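Side-chain contact in amoebiasin-2 (Entamoeba histolytica, PDB 3M86), which inhibits cysteine proteases of the parasite, wedging three loops into the substrate-binding site of the target enzyme: residues 20-25 and 79-84. Sequence-based numbering, arbitrary orientation.
Sequences ISFNDL and LKVGTT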
# COMPACT_ATOMS: atom_id res chain seq x y z
N ILE A 20 -5.58 -14.38 -2.55
CA ILE A 20 -6.32 -14.19 -1.32
C ILE A 20 -7.76 -14.65 -1.47
O ILE A 20 -8.24 -14.88 -2.58
CB ILE A 20 -6.30 -12.72 -0.86
CG1 ILE A 20 -7.18 -11.85 -1.75
CG2 ILE A 20 -4.88 -12.19 -0.89
CD1 ILE A 20 -7.42 -10.44 -1.18
N SER A 21 -8.44 -14.83 -0.34
CA SER A 21 -9.85 -15.21 -0.36
C SER A 21 -10.74 -13.97 -0.29
O SER A 21 -10.29 -12.89 0.09
CB SER A 21 -10.16 -16.17 0.80
OG SER A 21 -9.35 -17.33 0.73
N PHE A 22 -12.00 -14.15 -0.68
CA PHE A 22 -12.98 -13.06 -0.74
C PHE A 22 -13.08 -12.27 0.56
O PHE A 22 -13.25 -11.05 0.54
CB PHE A 22 -14.34 -13.67 -1.07
CG PHE A 22 -15.35 -12.71 -1.67
CD1 PHE A 22 -15.09 -11.36 -1.84
CD2 PHE A 22 -16.58 -13.20 -2.08
CE1 PHE A 22 -16.05 -10.52 -2.41
CE2 PHE A 22 -17.53 -12.37 -2.65
CZ PHE A 22 -17.27 -11.04 -2.81
N ASN A 23 -12.97 -12.95 1.70
CA ASN A 23 -13.14 -12.25 2.97
C ASN A 23 -11.83 -11.86 3.63
O ASN A 23 -11.79 -11.50 4.81
CB ASN A 23 -13.99 -13.07 3.94
CG ASN A 23 -13.43 -14.46 4.16
OD1 ASN A 23 -12.52 -14.89 3.45
ND2 ASN A 23 -13.99 -15.17 5.13
N ASP A 24 -10.75 -11.90 2.86
CA ASP A 24 -9.42 -11.51 3.36
C ASP A 24 -9.23 -9.99 3.32
O ASP A 24 -10.09 -9.26 2.81
CB ASP A 24 -8.33 -12.18 2.52
CG ASP A 24 -8.13 -13.65 2.88
OD1 ASP A 24 -7.30 -14.30 2.22
OD2 ASP A 24 -8.81 -14.17 3.80
N LEU A 25 -8.10 -9.52 3.87
CA LEU A 25 -7.73 -8.11 3.81
C LEU A 25 -6.30 -7.98 3.34
O LEU A 25 -5.47 -8.83 3.65
CB LEU A 25 -7.84 -7.46 5.19
CG LEU A 25 -9.20 -7.06 5.75
CD1 LEU A 25 -9.01 -6.48 7.14
CD2 LEU A 25 -9.87 -6.04 4.83
N LEU A 79 -14.20 -6.23 -2.77
CA LEU A 79 -15.63 -6.05 -3.00
C LEU A 79 -16.17 -7.16 -3.88
O LEU A 79 -17.35 -7.52 -3.79
CB LEU A 79 -15.90 -4.70 -3.68
CG LEU A 79 -15.77 -3.50 -2.74
CD1 LEU A 79 -15.80 -2.20 -3.53
CD2 LEU A 79 -16.89 -3.54 -1.71
N LYS A 80 -15.30 -7.68 -4.75
CA LYS A 80 -15.69 -8.71 -5.72
C LYS A 80 -14.55 -9.69 -5.90
O LYS A 80 -13.39 -9.37 -5.62
CB LYS A 80 -16.01 -8.07 -7.08
CG LYS A 80 -17.05 -6.94 -7.07
CD LYS A 80 -17.39 -6.51 -8.49
CE LYS A 80 -18.13 -5.17 -8.51
NZ LYS A 80 -18.65 -4.83 -9.87
N VAL A 81 -14.87 -10.89 -6.37
CA VAL A 81 -13.81 -11.83 -6.74
C VAL A 81 -13.28 -11.39 -8.10
O VAL A 81 -13.96 -10.67 -8.84
CB VAL A 81 -14.28 -13.28 -6.79
CG1 VAL A 81 -14.67 -13.78 -5.41
CG2 VAL A 81 -15.45 -13.44 -7.75
N GLY A 82 -12.06 -11.81 -8.43
CA GLY A 82 -11.47 -11.43 -9.70
C GLY A 82 -9.97 -11.29 -9.61
O GLY A 82 -9.37 -11.67 -8.61
N THR A 83 -9.35 -10.74 -10.65
CA THR A 83 -7.91 -10.53 -10.66
C THR A 83 -7.59 -9.05 -10.88
O THR A 83 -8.19 -8.40 -11.74
CB THR A 83 -7.21 -11.43 -11.70
OG1 THR A 83 -5.84 -11.03 -11.85
CG2 THR A 83 -7.91 -11.36 -13.04
N THR A 84 -6.66 -8.53 -10.08
CA THR A 84 -6.38 -7.11 -10.01
C THR A 84 -4.90 -6.81 -10.06
O THR A 84 -4.05 -7.67 -9.82
CB THR A 84 -6.86 -6.52 -8.66
OG1 THR A 84 -6.05 -7.03 -7.60
CG2 THR A 84 -8.31 -6.85 -8.40
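F22 turns one ring face to V81 and a ring edge to the carbonyl of L79, and this one phenyl group makes every close approach between 20-25 and 79-84. V81 covers one face through a single methyl: CG1 stands 4.0 Å from the centroid of the F22 ring and 18° off the ring normal, a CH-pi contact. The methyl is shifted toward the CG/CD2 rim, with V81 CG1 3.9 Å from F22 CD2, and the two side chains cross nearly at right angles. V81 CG1 is anti to its own carbonyl carbon (chi1 -66°), which turns this branch rather than CG2 to the ring. The other approach is at the ring edge, where F22 CE1 lies 3.5 Å from L79 O, near the ring plane; K80 N sits obliquely, 3.8 Å from the same CE1. F22 reaches across because its CG is anti to the backbone N (chi1 -158°), which carries the ring to 79-84 although the CB starts out alongside it. F22 also touches P78, at the end of strand 70-78.

The ring projects from a type I turn, S21 to D24, that links strands 17-20 and 25-32. D24 N donates a hydrogen bond to S21 O, and S21 N points its own almost straight at D24 OD1 (2.9 Å), approaching from above the carboxylate plane; H7 and A5 hydrogen-bond to that carboxylate as well. The contact thus joins two connections between the sheets of the immunoglobulin-like chagasin fold, the second running from strand 70-78 into 82-91. With an exposed ring, one methyl and the L79 carbonyl at the ring edge burying 151 Å² in all, both sides summed, its chemistry is probably mostly dispersion, with at most a weak C-H to carbonyl attraction, consistent with modest surface packing of the turn on the neighbouring interstrand loop.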